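Local coordinates for protein AA9 family lytic polysaccharide monooxygenase D (Myceliophthora thermophila, PDB 5UFV) that oxidatively cleaves cellulose chains at C1 as a secreted copper-dependent lytic polysaccharide monooxygenase, using O2 or H2O2 and an external reductant, at residues L81-K86 with P194-Q199; Y85-P88 with S93-G96; A99-I104 with N150-H155; V116-D119 with G125-I128. All coordinates share one frame; numbering follows the deposited sequence.

Contact 1: L81-K86 with P194-Q199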
loop_
_atom_site.group_PDB
_atom_site.type_symbol
_atom_site.label_atom_id
_atom_site.label_comp_id
_atom_site.label_asym_id
_atom_site.label_seq_id
_atom_site.Cartn_x
_atom_site.Cartn_y
_atom_site.Cartn_z
ATOM N N LEU A 81 2.188 1.703 -3.317
ATOM C CA LEU A 81 1.060 0.934 -3.790
ATOM C C LEU A 81 -0.091 0.952 -2.788
ATOM O O LEU A 81 0.131 0.834 -1.581
ATOM C CB LEU A 81 1.477 -0.501 -4.028
ATOM C CG LEU A 81 2.405 -0.721 -5.233
ATOM C CD1 LEU A 81 3.853 -0.430 -4.891
ATOM C CD2 LEU A 81 2.272 -2.154 -5.739
ATOM N N VAL A 82 -1.317 1.085 -3.298
ATOM C CA VAL A 82 -2.485 1.002 -2.475
ATOM C C VAL A 82 -3.416 -0.002 -3.078
ATOM O O VAL A 82 -3.762 0.110 -4.241
ATOM C CB VAL A 82 -3.218 2.332 -2.413
ATOM C CG1 VAL A 82 -4.350 2.240 -1.397
ATOM C CG2 VAL A 82 -2.244 3.472 -2.099
ATOM N N TRP A 83 -3.834 -0.976 -2.282
ATOM C CA TRP A 83 -4.623 -2.080 -2.754
ATOM C C TRP A 83 -5.868 -2.220 -1.939
ATOM O O TRP A 83 -5.960 -1.731 -0.837
ATOM C CB TRP A 83 -3.898 -3.397 -2.545
ATOM C CG TRP A 83 -2.489 -3.535 -3.041
ATOM C CD1 TRP A 83 -1.371 -2.919 -2.549
ATOM C CD2 TRP A 83 -2.034 -4.428 -4.065
ATOM N NE1 TRP A 83 -0.254 -3.340 -3.242
ATOM C CE2 TRP A 83 -0.633 -4.270 -4.168
ATOM C CE3 TRP A 83 -2.675 -5.342 -4.905
ATOM C CZ2 TRP A 83 0.130 -4.994 -5.060
ATOM C CZ3 TRP A 83 -1.908 -6.063 -5.801
ATOM C CH2 TRP A 83 -0.526 -5.892 -5.867
ATOM N N MET A 84 -6.795 -2.994 -2.469
ATOM C CA MET A 84 -8.015 -3.332 -1.789
ATOM C C MET A 84 -8.309 -4.801 -1.995
ATOM O O MET A 84 -7.728 -5.454 -2.847
ATOM C CB MET A 84 -9.183 -2.477 -2.305
ATOM C CG MET A 84 -9.143 -1.059 -1.796
ATOM S SD MET A 84 -10.568 -0.014 -2.211
ATOM C CE MET A 84 -11.771 -0.503 -0.969
ATOM N N TYR A 85 -9.241 -5.309 -1.207
ATOM C CA TYR A 85 -9.517 -6.726 -1.168
ATOM C C TYR A 85 -10.925 -6.882 -0.660
ATOM O O TYR A 85 -11.260 -6.384 0.414
ATOM C CB TYR A 85 -8.517 -7.424 -0.234
ATOM C CG TYR A 85 -8.746 -8.894 -0.054
ATOM C CD1 TYR A 85 -9.798 -9.371 0.724
ATOM C CD2 TYR A 85 -7.902 -9.806 -0.631
ATOM C CE1 TYR A 85 -10.020 -10.725 0.890
ATOM C CE2 TYR A 85 -8.097 -11.161 -0.461
ATOM C CZ TYR A 85 -9.163 -11.623 0.300
ATOM O OH TYR A 85 -9.335 -12.981 0.453
ATOM N N LYS A 86 -11.732 -7.584 -1.443
ATOM C CA LYS A 86 -13.118 -7.818 -1.112
ATOM C C LYS A 86 -13.268 -8.991 -0.150
ATOM O O LYS A 86 -13.109 -10.139 -0.548
ATOM C CB LYS A 86 -13.897 -8.099 -2.394
ATOM C CG LYS A 86 -15.368 -8.431 -2.184
ATOM C CD LYS A 86 -16.217 -7.193 -2.082
ATOM C CE LYS A 86 -17.597 -7.493 -1.510
ATOM N NZ LYS A 86 -18.407 -8.322 -2.426
ATOM N N PRO A 194 1.450 -12.509 0.105
ATOM C CA PRO A 194 2.537 -12.509 -0.888
ATOM C C PRO A 194 2.174 -13.272 -2.149
ATOM O O PRO A 194 1.257 -14.091 -2.116
ATOM C CB PRO A 194 3.663 -13.253 -0.161
ATOM C CG PRO A 194 2.969 -14.090 0.865
ATOM C CD PRO A 194 1.777 -13.306 1.298
ATOM N N GLY A 195 2.884 -12.995 -3.245
ATOM C CA GLY A 195 2.596 -13.646 -4.519
ATOM C C GLY A 195 2.672 -12.755 -5.748
ATOM O O GLY A 195 3.068 -13.207 -6.824
ATOM N N TYR A 196 2.286 -11.494 -5.608
ATOM C CA TYR A 196 2.234 -10.601 -6.765
ATOM C C TYR A 196 3.597 -10.279 -7.398
ATOM O O TYR A 196 3.666 -9.753 -8.522
ATOM C CB TYR A 196 1.503 -9.302 -6.397
ATOM C CG TYR A 196 2.292 -8.313 -5.565
ATOM C CD1 TYR A 196 3.066 -7.333 -6.171
ATOM C CD2 TYR A 196 2.236 -8.338 -4.175
ATOM C CE1 TYR A 196 3.772 -6.422 -5.424
ATOM C CE2 TYR A 196 2.942 -7.423 -3.411
ATOM C CZ TYR A 196 3.713 -6.459 -4.043
ATOM O OH TYR A 196 4.435 -5.531 -3.303
ATOM N N CYS A 197 4.667 -10.541 -6.658
ATOM C CA CYS A 197 6.009 -10.345 -7.174
ATOM C C CYS A 197 6.880 -11.438 -6.623
ATOM O O CYS A 197 6.526 -12.007 -5.606
ATOM C CB CYS A 197 6.564 -8.978 -6.767
ATOM S SG CYS A 197 6.746 -8.688 -4.985
ATOM N N GLN A 198 7.988 -11.739 -7.306
ATOM C CA GLN A 198 9.029 -12.644 -6.797
ATOM C C GLN A 198 10.236 -11.843 -6.360
ATOM O O GLN A 198 10.508 -10.789 -6.902
ATOM C CB GLN A 198 9.490 -13.655 -7.862
ATOM C CG GLN A 198 8.367 -14.409 -8.550
ATOM C CD GLN A 198 7.607 -15.269 -7.569
ATOM O OE1 GLN A 198 8.171 -16.186 -6.973
ATOM N NE2 GLN A 198 6.323 -14.972 -7.390
ATOM N N GLN A 199 10.978 -12.385 -5.406
ATOM C CA GLN A 199 12.143 -11.712 -4.868
ATOM C C GLN A 199 13.124 -11.281 -5.960
ATOM O O GLN A 199 13.711 -10.208 -5.863
ATOM C CB GLN A 199 12.863 -12.620 -3.860
ATOM C CG GLN A 199 13.928 -11.928 -3.012
ATOM C CD GLN A 199 13.352 -10.897 -2.058
ATOM O OE1 GLN A 199 12.150 -10.849 -1.825
ATOM N NE2 GLN A 199 14.210 -10.061 -1.507
#

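Contact 2: Y85-P88 with S93-G96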
loop_
_atom_site.group_PDB
_atom_site.type_symbol
_atom_site.label_atom_id
_atom_site.label_comp_id
_atom_site.label_asym_id
_atom_site.label_seq_id
_atom_site.Cartn_x
_atom_site.Cartn_y
_atom_site.Cartn_z
ATOM N N TYR A 85 -9.241 -5.309 -1.207
ATOM C CA TYR A 85 -9.517 -6.726 -1.168
ATOM C C TYR A 85 -10.925 -6.882 -0.660
ATOM O O TYR A 85 -11.260 -6.384 0.414
ATOM C CB TYR A 85 -8.517 -7.424 -0.234
ATOM C CG TYR A 85 -8.746 -8.894 -0.054
ATOM C CD1 TYR A 85 -9.798 -9.371 0.724
ATOM C CD2 TYR A 85 -7.902 -9.806 -0.631
ATOM C CE1 TYR A 85 -10.020 -10.725 0.890
ATOM C CE2 TYR A 85 -8.097 -11.161 -0.461
ATOM C CZ TYR A 85 -9.163 -11.623 0.300
ATOM O OH TYR A 85 -9.335 -12.981 0.453
ATOM N N LYS A 86 -11.732 -7.584 -1.443
ATOM C CA LYS A 86 -13.118 -7.818 -1.112
ATOM C C LYS A 86 -13.268 -8.991 -0.150
ATOM O O LYS A 86 -13.109 -10.139 -0.548
ATOM C CB LYS A 86 -13.897 -8.099 -2.394
ATOM C CG LYS A 86 -15.368 -8.431 -2.184
ATOM C CD LYS A 86 -16.217 -7.193 -2.082
ATOM C CE LYS A 86 -17.597 -7.493 -1.510
ATOM N NZ LYS A 86 -18.407 -8.322 -2.426
ATOM N N CYS A 87 -13.604 -8.704 1.100
ATOM C CA CYS A 87 -13.871 -9.756 2.062
ATOM C C CYS A 87 -15.118 -10.562 1.640
ATOM O O CYS A 87 -16.153 -9.987 1.340
ATOM C CB CYS A 87 -14.053 -9.182 3.488
ATOM S SG CYS A 87 -12.547 -8.504 4.235
ATOM N N PRO A 88 -15.015 -11.900 1.631
ATOM C CA PRO A 88 -16.165 -12.744 1.289
ATOM C C PRO A 88 -17.366 -12.485 2.170
ATOM O O PRO A 88 -18.494 -12.508 1.678
ATOM C CB PRO A 88 -15.658 -14.179 1.532
ATOM C CG PRO A 88 -14.172 -14.095 1.588
ATOM C CD PRO A 88 -13.816 -12.691 1.993
ATOM N N SER A 93 -13.678 -12.947 9.567
ATOM C CA SER A 93 -13.249 -14.221 8.955
ATOM C C SER A 93 -12.413 -13.972 7.703
ATOM O O SER A 93 -12.058 -14.892 6.987
ATOM C CB SER A 93 -14.443 -15.147 8.682
ATOM O OG SER A 93 -15.473 -14.444 8.052
ATOM N N CYS A 94 -12.069 -12.712 7.482
ATOM C CA CYS A 94 -11.259 -12.279 6.356
ATOM C C CYS A 94 -9.793 -12.316 6.815
ATOM O O CYS A 94 -9.430 -11.605 7.755
ATOM C CB CYS A 94 -11.670 -10.848 6.033
ATOM S SG CYS A 94 -11.226 -10.167 4.427
ATOM N N ASP A 95 -8.981 -13.164 6.183
ATOM C CA ASP A 95 -7.517 -13.176 6.382
ATOM C C ASP A 95 -6.716 -12.552 5.200
ATOM O O ASP A 95 -5.494 -12.411 5.274
ATOM C CB ASP A 95 -7.027 -14.609 6.631
ATOM C CG ASP A 95 -7.560 -15.618 5.593
ATOM O OD1 ASP A 95 -7.834 -15.216 4.436
ATOM O OD2 ASP A 95 -7.711 -16.823 5.934
ATOM N N GLY A 96 -7.400 -12.204 4.116
ATOM C CA GLY A 96 -6.774 -11.551 2.977
ATOM C C GLY A 96 -6.105 -12.531 2.054
ATOM O O GLY A 96 -5.199 -12.166 1.278
#

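Contact 3: A99-I104 with N150-H155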
loop_
_atom_site.group_PDB
_atom_site.type_symbol
_atom_site.label_atom_id
_atom_site.label_comp_id
_atom_site.label_asym_id
_atom_site.label_seq_id
_atom_site.Cartn_x
_atom_site.Cartn_y
_atom_site.Cartn_z
ATOM N N ALA A 99 -6.297 -14.729 -4.330
ATOM C CA ALA A 99 -6.028 -13.697 -5.313
ATOM C C ALA A 99 -7.206 -12.773 -5.333
ATOM O O ALA A 99 -7.980 -12.744 -6.277
ATOM C CB ALA A 99 -5.799 -14.314 -6.673
ATOM N N GLY A 100 -7.352 -12.030 -4.248
ATOM C CA GLY A 100 -8.382 -11.026 -4.136
ATOM C C GLY A 100 -7.835 -9.622 -4.175
ATOM O O GLY A 100 -8.603 -8.665 -4.314
ATOM N N TRP A 101 -6.528 -9.452 -4.046
ATOM C CA TRP A 101 -5.974 -8.085 -3.978
ATOM C C TRP A 101 -5.869 -7.390 -5.332
ATOM O O TRP A 101 -5.260 -7.909 -6.280
ATOM C CB TRP A 101 -4.601 -8.084 -3.353
ATOM C CG TRP A 101 -4.641 -8.528 -1.953
ATOM C CD1 TRP A 101 -4.451 -9.783 -1.514
ATOM C CD2 TRP A 101 -4.894 -7.717 -0.790
ATOM N NE1 TRP A 101 -4.550 -9.818 -0.162
ATOM C CE2 TRP A 101 -4.835 -8.558 0.309
ATOM C CE3 TRP A 101 -5.169 -6.365 -0.584
ATOM C CZ2 TRP A 101 -5.036 -8.095 1.621
ATOM C CZ3 TRP A 101 -5.350 -5.898 0.720
ATOM C CH2 TRP A 101 -5.274 -6.759 1.798
ATOM N N PHE A 102 -6.429 -6.196 -5.413
ATOM C CA PHE A 102 -6.284 -5.401 -6.604
ATOM C C PHE A 102 -5.809 -3.992 -6.239
ATOM O O PHE A 102 -6.180 -3.454 -5.208
ATOM C CB PHE A 102 -7.614 -5.393 -7.374
ATOM C CG PHE A 102 -8.772 -4.833 -6.585
ATOM C CD1 PHE A 102 -9.546 -5.656 -5.788
ATOM C CD2 PHE A 102 -9.089 -3.475 -6.651
ATOM C CE1 PHE A 102 -10.610 -5.148 -5.066
ATOM C CE2 PHE A 102 -10.156 -2.958 -5.925
ATOM C CZ PHE A 102 -10.917 -3.802 -5.133
ATOM N N LYS A 103 -4.984 -3.409 -7.108
ATOM C CA LYS A 103 -4.493 -2.041 -6.943
ATOM C C LYS A 103 -5.548 -1.020 -7.298
ATOM O O LYS A 103 -6.207 -1.127 -8.333
ATOM C CB LYS A 103 -3.267 -1.798 -7.830
ATOM C CG LYS A 103 -1.993 -2.387 -7.247
ATOM C CD LYS A 103 -0.974 -2.815 -8.293
ATOM C CE LYS A 103 -0.255 -1.640 -8.940
ATOM N NZ LYS A 103 0.829 -2.066 -9.864
ATOM N N ILE A 104 -5.664 -0.002 -6.449
ATOM C CA ILE A 104 -6.449 1.170 -6.763
ATOM C C ILE A 104 -5.594 2.418 -7.000
ATOM O O ILE A 104 -6.064 3.360 -7.600
ATOM C CB ILE A 104 -7.490 1.453 -5.668
ATOM C CG1 ILE A 104 -6.838 1.868 -4.375
ATOM C CG2 ILE A 104 -8.352 0.219 -5.418
ATOM C CD1 ILE A 104 -7.858 2.238 -3.328
ATOM N N ASN A 150 -17.655 -5.410 2.682
ATOM C CA ASN A 150 -16.521 -5.230 3.566
ATOM C C ASN A 150 -15.238 -5.397 2.811
ATOM O O ASN A 150 -15.038 -6.441 2.181
ATOM C CB ASN A 150 -16.577 -6.235 4.704
ATOM C CG ASN A 150 -17.849 -6.118 5.505
ATOM O OD1 ASN A 150 -18.523 -5.076 5.501
ATOM N ND2 ASN A 150 -18.206 -7.193 6.167
ATOM N N TYR A 151 -14.366 -4.387 2.876
ATOM C CA TYR A 151 -13.084 -4.444 2.183
ATOM C C TYR A 151 -11.930 -4.118 3.106
ATOM O O TYR A 151 -12.058 -3.303 4.010
ATOM C CB TYR A 151 -13.015 -3.433 1.040
ATOM C CG TYR A 151 -13.826 -3.713 -0.202
ATOM C CD1 TYR A 151 -15.151 -3.313 -0.282
ATOM C CD2 TYR A 151 -13.247 -4.277 -1.321
ATOM C CE1 TYR A 151 -15.901 -3.522 -1.426
ATOM C CE2 TYR A 151 -13.987 -4.502 -2.488
ATOM C CZ TYR A 151 -15.320 -4.118 -2.542
ATOM O OH TYR A 151 -16.095 -4.322 -3.681
ATOM N N LEU A 152 -10.780 -4.713 2.824
ATOM C CA LEU A 152 -9.524 -4.260 3.410
ATOM C C LEU A 152 -8.888 -3.323 2.417
ATOM O O LEU A 152 -9.075 -3.460 1.214
ATOM C CB LEU A 152 -8.579 -5.413 3.663
ATOM C CG LEU A 152 -9.164 -6.643 4.351
ATOM C CD1 LEU A 152 -8.071 -7.685 4.501
ATOM C CD2 LEU A 152 -9.748 -6.277 5.700
ATOM N N VAL A 153 -8.147 -2.356 2.927
ATOM C CA VAL A 153 -7.352 -1.498 2.074
ATOM C C VAL A 153 -5.940 -1.619 2.579
ATOM O O VAL A 153 -5.756 -1.641 3.772
ATOM C CB VAL A 153 -7.798 -0.045 2.159
ATOM C CG1 VAL A 153 -7.823 0.440 3.605
ATOM C CG2 VAL A 153 -6.880 0.830 1.312
ATOM N N ARG A 154 -4.951 -1.706 1.689
ATOM C CA ARG A 154 -3.557 -1.985 2.092
ATOM C C ARG A 154 -2.611 -0.961 1.482
ATOM O O ARG A 154 -2.588 -0.787 0.248
ATOM C CB ARG A 154 -3.165 -3.402 1.639
ATOM C CG ARG A 154 -1.695 -3.762 1.734
ATOM C CD ARG A 154 -1.527 -5.211 1.318
ATOM N NE ARG A 154 -0.132 -5.617 1.388
ATOM C CZ ARG A 154 0.803 -5.258 0.499
ATOM N NH1 ARG A 154 0.480 -4.510 -0.578
ATOM N NH2 ARG A 154 2.067 -5.655 0.688
ATOM N N HIS A 155 -1.835 -0.285 2.329
ATOM C CA HIS A 155 -0.849 0.674 1.849
ATOM C C HIS A 155 0.482 0.039 1.954
ATOM O O HIS A 155 0.763 -0.598 2.949
ATOM C CB HIS A 155 -0.869 1.968 2.658
ATOM C CG HIS A 155 -2.103 2.774 2.432
ATOM N ND1 HIS A 155 -3.314 2.455 3.011
ATOM C CD2 HIS A 155 -2.342 3.832 1.625
ATOM C CE1 HIS A 155 -4.236 3.304 2.597
ATOM N NE2 HIS A 155 -3.674 4.144 1.753
#

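Contact 4: V116-D119 with G125-I128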
loop_
_atom_site.group_PDB
_atom_site.type_symbol
_atom_site.label_atom_id
_atom_site.label_comp_id
_atom_site.label_asym_id
_atom_site.label_seq_id
_atom_site.Cartn_x
_atom_site.Cartn_y
_atom_site.Cartn_z
ATOM N N VAL A 116 18.476 13.312 -12.942
ATOM C CA VAL A 116 17.843 12.638 -11.821
ATOM C C VAL A 116 17.748 11.144 -12.168
ATOM O O VAL A 116 16.962 10.742 -13.034
ATOM C CB VAL A 116 16.422 13.212 -11.560
ATOM C CG1 VAL A 116 15.694 12.447 -10.452
ATOM C CG2 VAL A 116 16.485 14.692 -11.217
ATOM N N PHE A 117 18.550 10.329 -11.497
ATOM C CA PHE A 117 18.511 8.894 -11.697
ATOM C C PHE A 117 17.638 8.200 -10.655
ATOM O O PHE A 117 17.160 8.825 -9.696
ATOM C CB PHE A 117 19.922 8.322 -11.620
ATOM C CG PHE A 117 20.902 9.021 -12.506
ATOM C CD1 PHE A 117 21.068 8.626 -13.826
ATOM C CD2 PHE A 117 21.665 10.083 -12.017
ATOM C CE1 PHE A 117 21.980 9.280 -14.642
ATOM C CE2 PHE A 117 22.584 10.742 -12.836
ATOM C CZ PHE A 117 22.743 10.333 -14.147
ATOM N N LEU A 118 17.463 6.895 -10.850
ATOM C CA LEU A 118 16.707 6.039 -9.933
ATOM C C LEU A 118 17.256 6.116 -8.527
ATOM O O LEU A 118 16.478 6.047 -7.575
ATOM C CB LEU A 118 16.720 4.570 -10.379
ATOM C CG LEU A 118 15.990 4.199 -11.674
ATOM C CD1 LEU A 118 16.319 2.773 -12.073
ATOM C CD2 LEU A 118 14.485 4.371 -11.573
ATOM N N ASP A 119 18.578 6.251 -8.398
ATOM C CA ASP A 119 19.220 6.323 -7.084
ATOM C C ASP A 119 19.458 7.747 -6.568
ATOM O O ASP A 119 20.006 7.911 -5.492
ATOM C CB ASP A 119 20.530 5.531 -7.070
ATOM C CG ASP A 119 21.661 6.222 -7.804
ATOM O OD1 ASP A 119 21.407 7.085 -8.669
ATOM O OD2 ASP A 119 22.832 5.868 -7.539
ATOM N N GLY A 125 13.464 11.553 -7.962
ATOM C CA GLY A 125 12.437 11.421 -8.991
ATOM C C GLY A 125 11.270 10.512 -8.636
ATOM O O GLY A 125 10.487 10.140 -9.518
ATOM N N TRP A 126 11.151 10.151 -7.357
ATOM C CA TRP A 126 10.064 9.291 -6.885
ATOM C C TRP A 126 9.022 10.066 -6.075
ATOM O O TRP A 126 9.353 10.896 -5.220
ATOM C CB TRP A 126 10.625 8.206 -5.983
ATOM C CG TRP A 126 11.683 7.335 -6.582
ATOM C CD1 TRP A 126 13.023 7.591 -6.658
ATOM C CD2 TRP A 126 11.486 6.033 -7.125
ATOM N NE1 TRP A 126 13.664 6.528 -7.238
ATOM C CE2 TRP A 126 12.741 5.558 -7.531
ATOM C CE3 TRP A 126 10.364 5.224 -7.304
ATOM C CZ2 TRP A 126 12.909 4.299 -8.108
ATOM C CZ3 TRP A 126 10.521 3.993 -7.889
ATOM C CH2 TRP A 126 11.789 3.533 -8.289
ATOM N N ASP A 127 7.757 9.755 -6.320
ATOM C CA ASP A 127 6.659 10.352 -5.568
ATOM C C ASP A 127 6.733 10.048 -4.069
ATOM O O ASP A 127 6.276 10.837 -3.250
ATOM C CB ASP A 127 5.311 9.871 -6.132
ATOM C CG ASP A 127 4.965 10.547 -7.446
ATOM O OD1 ASP A 127 5.082 11.780 -7.527
ATOM O OD2 ASP A 127 4.599 9.852 -8.409
ATOM N N ILE A 128 7.314 8.917 -3.713
ATOM C CA ILE A 128 7.495 8.591 -2.318
ATOM C C ILE A 128 8.263 9.674 -1.544
ATOM O O ILE A 128 8.100 9.804 -0.351
ATOM C CB ILE A 128 8.223 7.234 -2.161
ATOM C CG1 ILE A 128 7.841 6.562 -0.841
ATOM C CG2 ILE A 128 9.731 7.411 -2.241
ATOM C CD1 ILE A 128 8.364 5.149 -0.703
HETATM O O HOH W 1 15.585 9.576 -7.482
#

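Contact 1: L81-K86 with P194-Q199
Tyr196 of the loop 194-199 and Trp83 of strand 81-86 form the one aromatic pair that joins these segments. Pro194, preceded by a cis peptide bond, and Gly195 lead into it; a side chain at Gly195 would jam against the carbonyl O of Pro194. From Tyr196 the CA-CB bond heads toward the strand, and chi1 of 76° sets CG between the backbone N and the carbonyl carbon, which brings the ring across the outer end of the indole. Trp83 CZ2 sits over the centre of the phenol ring, 3.7 Å above its plane, and Trp83 CH2 comes to 3.7 Å from Tyr196 CG. With the planes at 56°, the contact is a tilted edge-to-face stack: indole edge, phenol face. The opposite face takes Cys197 SG near its rim, so the ring is sandwiched. Its polar end is held too: Tyr196 OH hydrogen-bonds to Glu156 OE2, while Trp83 NE1 hydrogen-bonds to the other oxygen of that carboxylate. A leucine here would probably leave Glu156 OE2 without its phenol partner and the CZ2-CH2 edge of Trp83 without a ring face to rest on. This pair packs the loop after strand 190-191 against strand 80-86 of the AA9 beta-sandwich, with the side chain of the copper-binding Tyr169 about 10 Å from that of Tyr196.

Contact 2: Y85-P88 with S93-G96
Cys87 and Cys94 are joined covalently, SG to SG at 2.1 Å. Chi3 of the bridge is -88°, close to the relaxed right-angled twist of a disulfide, so nothing in it suggests strain. The two cysteines reach it differently: in Cys94 the sulfur lies anti to the backbone N (chi1 -163°), stretching across toward Cys87, whereas in Cys87 it lies anti to the carbonyl carbon. Pro88 CD adds a loose apolar touch, 4.4 Å from Cys94 SG.

Aromatic contacts supply the rest. Gly96 CA stands over one face of the Tyr85 ring, 3.8 Å from its centroid and only 21° off the normal, a CH-pi contact. Close by, Gly96 C lies 3.5 Å from Tyr85 CE2. Gly96 has a positive phi, a backbone shape most easily taken by glycine. The disulfide sulfur of Cys94 approaches the same ring obliquely, a sulfur-aromatic contact in which Tyr85 CE1 is 3.8 Å from Cys94 SG. No hydrogen bond links the segments directly; Tyr85 OH instead bonds to Ser97 O, just past Gly96, which ties the far end of the phenol to the same loop.

The whole closes a short loop between strands 80-86 and 101-107. Tyr85 and Cys87 pair through their backbones with Leu152 and Asn150 of strand 149-159, both cysteine side chains pack on Leu152, and the ring of Trp101 meets that of Tyr85.

Contact 3: A99-I104 with N150-H155
Trp101 spans to strand 150-155 with the six-membered part of its indole, touching both Leu152 and Arg154. CZ3 of Trp101 comes to 3.4 Å from Arg154 CB, while Arg154 CD lies over the face, 4.2 Å from the centroid of the six-membered ring of Trp101 and 20° off the normal, a CH-pi contact. CB and CD of Arg154 make the contact, and the guanidinium plane is turned 68° from the indole. The arginine chain runs extended from CG to NE and delivers NH1 into a salt bridge with Glu156 OE1; NE hydrogen-bonds to Arg47 O and NH2 to Leu46 O. Beside it Trp101 CH2 meets Leu152 CD1 obliquely at 4.0 Å, and Trp101 NE1 is satisfied by Gly96 O. Next along the chain, Phe102 starts out pointing away, yet chi1 of 59° carries its ring back until the CZ edge stands 4.1 Å from Tyr151 CE2, the two side chains crossing at about a right angle. No hydrogen bond joins the segments, and the axes of strands 101-103 and 150-155 approach only to 8.8 Å, because strand 80-86 runs between them in the sheet: Trp83 packs on Trp101 and Arg154, and Met84 on Phe102 and Tyr151.

Contact 4: V116-D119 with G125-I128
Trp126 donates its indole N-H to the main-chain carbonyl of Leu118, and this belongs to the tight part of the contact. The bond from Trp126 NE1 to Leu118 O measures 2.9 Å and is nearly straight, 169° at the hydrogen. The oxygen sits almost in the indole plane, at its edge, and the N-H meets the carbonyl at a bend of 134°. Leu118 CD2 instead approaches Trp126 CZ2 from off that plane, at 3.8 Å. In Trp126, CG anti to the carbonyl carbon (chi1 -57°) turns the indole back toward Leu118. Phe109 and Tyr217 also meet the indole, the latter edge-to-face. Packing is close at Gly125 as well, where the backbones come nearest: Val116 CG1 rests 3.5 Å from Gly125 N, and a CB on that glycine would crowd the methyl.

The looser part lies between Phe117 and Gly125, whose backbones do not bond directly. A water bridges them, donating to Phe117 O at 2.8 Å and accepting from Gly125 N at 2.9 Å.

A phenylalanine in place of Trp126 would remove the N-H and probably leave the Leu118 carbonyl without its indole partner, with a gap beside the leucine methyl. No charge takes part across the contact, and no strand pairing joins these irregular pieces of loop. The in-plane, nearly straight N-H bond therefore probably fixes the rotation of the Trp126 ring, while the second polar link depends on a water.

How the contacts relate
Contacts 1, 2 and 3 cluster on one sheet. Contact 3 has its centre about 8 Å from that of contact 1 and about 9 Å from that of contact 2; contacts 1 and 2 start from the same strand and lie about 14 Å apart. Backbone pairing along strand 80-86 knits them together, with Trp83 O 2.7 Å from Arg154 N and Met84 N 2.8 Å from Phe102 O. Contact 4 stands apart, about 22 Å from contact 1 and about 34 Å from contact 2, centre to centre. Still, contacts 1, 3 and 4 all approach the copper site: Tyr196 is about 10 Å and Arg154 about 9 Å from Tyr169, and Trp126 about 9 Å from His75, side chain to side chain. Contact 2 lies away from it.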